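Local atomic coordinates of endo-beta-mannanase (Rhizomucor miehei, PDB entry 4QP0), a protein that probably hydrolyses internal beta-1,4-mannosidic linkages at random in mannans, galactomannans and glucomannans. Residues Gly169-Asn174 / Leu214-Asp219; Thr254-Pro259 / Met291-Leu296. All blocks are in the same frame, centred on the assembly; numbering follows the deposited sequence.

In the fold
Both contacts pair neighbouring parallel strands of the TIM barrel. Contact 1 joins the fourth and fifth strands, contact 2 the sixth and seventh, and their centres are about 15 Å apart. They meet directly inside the barrel. Glu-171 OE2 lies 2.6 Å from Glu-292 OE1, a close approach of like charges, which the shared Arg-53 probably offsets. Gly-218 N probably hydrogen-bonds Thr-254 OG1, at 3.0 Å. Arg-53 forms salt bridges to Glu-171, Glu-292 and Glu-293, so one guanidinium serves both contacts. Family 5 glycosidases carry their catalytic glutamates at the C-terminal ends of strands four and seven. This is consistent with both contacts bordering the active site.

Contact 1: Gly169-Asn174 / Leu214-Asp219; sequences GWEIAN and LVAVGD
Trp-170 and Ala-216 lock the two parallel strands together through backbone bonds. Trp-170 N donates to Leu-214 O, and Trp-170 O takes the N-H of Ala-216 at 2.9 Å. Beyond the strands the pairing continues into the loops. Ile-172 N gives a longer bond of 3.2 Å to Ala-216 O, and Ala-173 N reaches Val-217 O.

The side chain of Glu-171 runs along the other segment. Its CG is anti to the carbonyl carbon, chi1 -57°, and the chain then extends past CG toward Gly-218. Glu-171 CB lies 3.6 Å from Val-217 O. Glu-171 CD comes to rest beside Gly-218 CA at 3.6 Å, with OE1 and OE2 both close to that same carbon. Gly-218 has a positive phi of 95°, a conformation favoured by glycine. With no CB at this position, the carboxylate can lie directly against the CA. At the tip OE1 is gripped twice, by a salt bridge to Arg-53 NE and by a hydrogen bond to Thr-106 OG1. These two bonds hold OE1, while Glu-171 OE2 faces Glu-292 of the neighbouring contact. Ala-216 CB adds a looser contact, 4.2 Å from Glu-171 OE2.

Trp-170 and Val-215 point to the opposite face of the sheet from Glu-171 and Ala-216. Ile-172 CD1 meets Val-217 CG2 at 4.3 Å, just past the strand ends.

The two strands belong to a beta-alpha-beta unit of the barrel, with helix 192-209 between them in sequence. That helix covers Ile-172, Val-215 and Val-217 through Trp-198, Ile-202, Ile-206 and Ile-199. Helix 136-151 packs on Trp-170 and Ile-172, while Trp-170 NE1 bonds Asp-210. On its other edge strand 167-171 is paired with strand 102-106.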
loop_
_atom_site.group_PDB
_atom_site.type_symbol
_atom_site.label_atom_id
_atom_site.label_comp_id
_atom_site.label_asym_id
_atom_site.label_seq_id
_atom_site.Cartn_x
_atom_site.Cartn_y
_atom_site.Cartn_z
ATOM N N GLY A 169 6.909 5.133 -4.831
ATOM C CA GLY A 169 5.747 5.945 -5.122
ATOM C C GLY A 169 4.868 6.085 -3.909
ATOM O O GLY A 169 5.046 5.371 -2.925
ATOM N N TRP A 170 3.924 7.017 -3.991
ATOM C CA TRP A 170 2.950 7.284 -2.922
ATOM C C TRP A 170 1.640 6.566 -3.090
ATOM O O TRP A 170 1.114 6.463 -4.196
ATOM C CB TRP A 170 2.662 8.776 -2.853
ATOM C CG TRP A 170 3.906 9.599 -2.717
ATOM C CD1 TRP A 170 4.478 10.431 -3.668
ATOM C CD2 TRP A 170 4.795 9.671 -1.549
ATOM N NE1 TRP A 170 5.628 11.010 -3.183
ATOM C CE2 TRP A 170 5.877 10.596 -1.916
ATOM C CE3 TRP A 170 4.799 9.093 -0.283
ATOM C CZ2 TRP A 170 6.906 10.912 -1.035
ATOM C CZ3 TRP A 170 5.837 9.424 0.600
ATOM C CH2 TRP A 170 6.865 10.310 0.233
ATOM N N GLU A 171 1.085 6.078 -1.984
ATOM C CA GLU A 171 -0.271 5.560 -1.984
ATOM C C GLU A 171 -1.129 6.416 -1.077
ATOM O O GLU A 171 -0.743 6.708 0.060
ATOM C CB GLU A 171 -0.305 4.110 -1.514
ATOM C CG GLU A 171 0.575 3.182 -2.325
ATOM C CD GLU A 171 0.111 1.747 -2.257
ATOM O OE1 GLU A 171 -0.164 1.247 -1.138
ATOM O OE2 GLU A 171 0.011 1.128 -3.337
ATOM N N ILE A 172 -2.292 6.808 -1.591
ATOM C CA ILE A 172 -3.236 7.689 -0.883
ATOM C C ILE A 172 -3.666 7.133 0.481
ATOM O O ILE A 172 -3.466 7.779 1.514
ATOM C CB ILE A 172 -4.494 7.975 -1.741
ATOM C CG1 ILE A 172 -4.119 8.776 -2.996
ATOM C CG2 ILE A 172 -5.555 8.700 -0.915
ATOM C CD1 ILE A 172 -5.180 8.782 -4.079
ATOM N N ALA A 173 -4.257 5.939 0.471
ATOM C CA ALA A 173 -4.740 5.296 1.679
ATOM C C ALA A 173 -4.779 3.784 1.522
ATOM O O ALA A 173 -4.902 3.265 0.414
ATOM C CB ALA A 173 -6.120 5.816 2.036
ATOM N N ASN A 174 -4.683 3.084 2.645
ATOM C CA ASN A 174 -4.767 1.636 2.655
ATOM C C ASN A 174 -6.219 1.161 2.635
ATOM O O ASN A 174 -7.017 1.521 3.503
ATOM C CB ASN A 174 -4.033 1.069 3.864
ATOM C CG ASN A 174 -3.967 -0.431 3.843
ATOM O OD1 ASN A 174 -3.569 -1.030 2.839
ATOM N ND2 ASN A 174 -4.353 -1.059 4.951
ATOM N N LEU A 214 5.576 8.155 -8.706
ATOM C CA LEU A 214 4.321 7.534 -9.093
ATOM C C LEU A 214 3.311 7.660 -7.965
ATOM O O LEU A 214 3.673 7.822 -6.792
ATOM C CB LEU A 214 4.526 6.061 -9.459
ATOM C CG LEU A 214 5.575 5.750 -10.523
ATOM C CD1 LEU A 214 5.609 4.253 -10.767
ATOM C CD2 LEU A 214 5.301 6.494 -11.823
ATOM N N VAL A 215 2.039 7.590 -8.330
ATOM C CA VAL A 215 0.967 7.643 -7.349
ATOM C C VAL A 215 -0.005 6.509 -7.644
ATOM O O VAL A 215 -0.318 6.248 -8.805
ATOM C CB VAL A 215 0.241 9.015 -7.361
ATOM C CG1 VAL A 215 -0.808 9.100 -6.258
ATOM C CG2 VAL A 215 1.251 10.132 -7.197
ATOM N N ALA A 216 -0.445 5.829 -6.586
ATOM C CA ALA A 216 -1.528 4.850 -6.663
ATOM C C ALA A 216 -2.484 5.054 -5.492
ATOM O O ALA A 216 -2.291 5.968 -4.690
ATOM C CB ALA A 216 -0.976 3.438 -6.674
ATOM N N VAL A 217 -3.520 4.227 -5.394
ATOM C CA VAL A 217 -4.451 4.346 -4.275
ATOM C C VAL A 217 -4.008 3.490 -3.103
ATOM O O VAL A 217 -3.905 3.990 -1.984
ATOM C CB VAL A 217 -5.903 4.011 -4.676
ATOM C CG1 VAL A 217 -6.827 4.052 -3.464
ATOM C CG2 VAL A 217 -6.378 4.980 -5.739
ATOM N N GLY A 218 -3.738 2.209 -3.372
ATOM C CA GLY A 218 -3.433 1.227 -2.332
ATOM C C GLY A 218 -4.663 0.446 -1.907
ATOM O O GLY A 218 -4.707 -0.090 -0.798
ATOM N N ASP A 219 -5.668 0.392 -2.783
ATOM C CA ASP A 219 -6.935 -0.294 -2.500
ATOM C C ASP A 219 -6.835 -1.792 -2.719
ATOM O O ASP A 219 -5.825 -2.285 -3.229
ATOM C CB ASP A 219 -8.089 0.285 -3.336
ATOM C CG ASP A 219 -7.938 0.030 -4.846
ATOM O OD1 ASP A 219 -6.911 0.441 -5.447
ATOM O OD2 ASP A 219 -8.878 -0.554 -5.446
#

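Contact 2: Thr254-Pro259 / Met291-Leu296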
loop_
_atom_site.group_PDB
_atom_site.type_symbol
_atom_site.label_atom_id
_atom_site.label_comp_id
_atom_site.label_asym_id
_atom_site.label_seq_id
_atom_site.Cartn_x
_atom_site.Cartn_y
_atom_site.Cartn_z
ATOM N N THR A 254 -3.640 -0.912 -7.906
ATOM C CA THR A 254 -3.318 -1.844 -6.843
ATOM C C THR A 254 -4.510 -2.714 -6.508
ATOM O O THR A 254 -5.652 -2.250 -6.501
ATOM C CB THR A 254 -2.898 -1.103 -5.567
ATOM O OG1 THR A 254 -3.754 0.033 -5.390
ATOM C CG2 THR A 254 -1.466 -0.624 -5.678
ATOM N N PHE A 255 -4.223 -3.980 -6.238
ATOM C CA PHE A 255 -5.204 -4.896 -5.684
ATOM C C PHE A 255 -4.607 -5.883 -4.665
ATOM O O PHE A 255 -3.404 -6.180 -4.666
ATOM C CB PHE A 255 -6.001 -5.601 -6.791
ATOM C CG PHE A 255 -5.269 -6.730 -7.474
ATOM C CD1 PHE A 255 -5.585 -8.050 -7.182
ATOM C CD2 PHE A 255 -4.297 -6.477 -8.436
ATOM C CE1 PHE A 255 -4.941 -9.100 -7.823
ATOM C CE2 PHE A 255 -3.645 -7.525 -9.083
ATOM C CZ PHE A 255 -3.974 -8.835 -8.779
ATOM N N HIS A 256 -5.472 -6.362 -3.780
ATOM C CA HIS A 256 -5.086 -7.249 -2.700
ATOM C C HIS A 256 -5.777 -8.559 -2.890
ATOM O O HIS A 256 -6.770 -8.641 -3.610
ATOM C CB HIS A 256 -5.479 -6.632 -1.360
ATOM C CG HIS A 256 -4.815 -5.302 -1.081
ATOM N ND1 HIS A 256 -4.663 -4.817 0.163
ATOM C CD2 HIS A 256 -4.235 -4.368 -1.938
ATOM C CE1 HIS A 256 -4.035 -3.628 0.104
ATOM N NE2 HIS A 256 -3.777 -3.354 -1.181
ATOM N N LEU A 257 -5.250 -9.600 -2.256
ATOM C CA LEU A 257 -5.856 -10.927 -2.308
ATOM C C LEU A 257 -5.930 -11.572 -0.925
ATOM O O LEU A 257 -4.909 -11.915 -0.332
ATOM C CB LEU A 257 -5.117 -11.826 -3.309
ATOM C CG LEU A 257 -5.597 -13.277 -3.486
ATOM C CD1 LEU A 257 -7.084 -13.335 -3.820
ATOM C CD2 LEU A 257 -4.777 -13.991 -4.554
ATOM N N TYR A 258 -7.159 -11.714 -0.424
ATOM C CA TYR A 258 -7.437 -12.369 0.856
ATOM C C TYR A 258 -8.703 -13.229 0.768
ATOM O O TYR A 258 -9.795 -12.783 1.166
ATOM C CB TYR A 258 -7.558 -11.330 1.984
ATOM C CG TYR A 258 -6.245 -10.662 2.337
ATOM C CD1 TYR A 258 -5.289 -11.325 3.111
ATOM C CD2 TYR A 258 -5.952 -9.377 1.884
ATOM C CE1 TYR A 258 -4.083 -10.729 3.430
ATOM C CE2 TYR A 258 -4.752 -8.771 2.203
ATOM C CZ TYR A 258 -3.818 -9.451 2.975
ATOM O OH TYR A 258 -2.614 -8.852 3.298
ATOM N N PRO A 259 -8.565 -14.465 0.238
ATOM C CA PRO A 259 -9.736 -15.327 0.019
ATOM C C PRO A 259 -10.438 -15.769 1.304
ATOM O O PRO A 259 -11.658 -15.934 1.297
ATOM C CB PRO A 259 -9.163 -16.538 -0.729
ATOM C CG PRO A 259 -7.703 -16.521 -0.452
ATOM C CD PRO A 259 -7.321 -15.085 -0.258
ATOM N N MET A 291 -0.430 -6.627 -7.498
ATOM C CA MET A 291 -1.073 -7.340 -6.404
ATOM C C MET A 291 -0.193 -7.082 -5.201
ATOM O O MET A 291 0.723 -7.847 -4.899
ATOM C CB MET A 291 -1.185 -8.832 -6.694
ATOM C CG MET A 291 -1.848 -9.626 -5.581
ATOM S SD MET A 291 -2.411 -11.241 -6.137
ATOM C CE MET A 291 -0.868 -12.129 -6.378
ATOM N N GLU A 292 -0.457 -5.968 -4.530
ATOM C CA GLU A 292 0.501 -5.456 -3.563
ATOM C C GLU A 292 0.318 -6.060 -2.182
ATOM O O GLU A 292 1.180 -5.891 -1.320
ATOM C CB GLU A 292 0.419 -3.940 -3.498
ATOM C CG GLU A 292 -0.960 -3.425 -3.126
ATOM C CD GLU A 292 -0.904 -1.984 -2.703
ATOM O OE1 GLU A 292 0.194 -1.404 -2.820
ATOM O OE2 GLU A 292 -1.941 -1.436 -2.258
ATOM N N GLU A 293 -0.815 -6.730 -1.975
ATOM C CA GLU A 293 -1.035 -7.548 -0.787
ATOM C C GLU A 293 -1.631 -8.877 -1.202
ATOM O O GLU A 293 -2.603 -8.922 -1.958
ATOM C CB GLU A 293 -1.990 -6.880 0.202
ATOM C CG GLU A 293 -1.324 -5.993 1.235
ATOM C CD GLU A 293 -2.286 -5.517 2.323
ATOM O OE1 GLU A 293 -2.970 -6.359 2.951
ATOM O OE2 GLU A 293 -2.345 -4.292 2.564
ATOM N N TYR A 294 -1.028 -9.958 -0.728
ATOM C CA TYR A 294 -1.694 -11.254 -0.736
ATOM C C TYR A 294 -1.234 -12.091 0.433
ATOM O O TYR A 294 -0.112 -11.923 0.922
ATOM C CB TYR A 294 -1.563 -11.988 -2.076
ATOM C CG TYR A 294 -0.180 -12.373 -2.497
ATOM C CD1 TYR A 294 0.311 -13.654 -2.252
ATOM C CD2 TYR A 294 0.626 -11.479 -3.192
ATOM C CE1 TYR A 294 1.582 -14.027 -2.666
ATOM C CE2 TYR A 294 1.896 -11.834 -3.604
ATOM C CZ TYR A 294 2.371 -13.109 -3.344
ATOM O OH TYR A 294 3.635 -13.461 -3.750
ATOM N N GLY A 295 -2.118 -12.958 0.908
ATOM C CA GLY A 295 -1.788 -13.769 2.060
ATOM C C GLY A 295 -2.704 -14.942 2.295
ATOM O O GLY A 295 -3.872 -14.922 1.908
ATOM N N LEU A 296 -2.148 -15.970 2.925
ATOM C CA LEU A 296 -2.913 -17.094 3.439
ATOM C C LEU A 296 -2.473 -17.371 4.877
ATOM O O LEU A 296 -1.289 -17.222 5.211
ATOM C CB LEU A 296 -2.745 -18.324 2.542
ATOM C CG LEU A 296 -3.414 -18.190 1.165
ATOM C CD1 LEU A 296 -3.019 -19.342 0.253
ATOM C CD2 LEU A 296 -4.933 -18.073 1.285
#
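His-256 CG stands anti to the carbonyl carbon, chi1 -61°, while Glu-292 CG lies between its backbone N and carbonyl carbon, chi1 58°. These settings bring the ring edge to the carboxylate. His-256 NE2 donates a 2.9 Å bond to Glu-292 OE2, which lies near the ring plane and is met on its anti side. Glu-292 OE1 is held by Arg-53. Glu-293 comes over the ring instead, with its CB 3.3 Å above the His-256 plane. His-256 ND1 bonds Glu-175. A beta bulge shifts the register by one between Phe-255 and His-256. Glu-293 then lies on the same face as His-256, and the end of Glu-292 also comes to the ring. The strands frame one beta-alpha-beta unit of the TIM barrel, strand 253-257, helix 270-284, strand 289-294. Beyond the bulge, Leu-257 N bonds Glu-293 O at 2.7 Å and Gly-295 N bonds Leu-257 O. Tyr-258 OH donates a short 2.5 Å bond to Glu-293 OE1, with ring and carboxylate planes 77° apart. Glu-293 OE2 pairs with Arg-53. On the helix-facing side, Met-291 CB sits over the Phe-255 ring, 3.5 Å from Phe-255 CZ. Its sulfur makes an oblique Met-aromatic contact, and Leu-257 CB touches Met-291 SD at 4.0 Å.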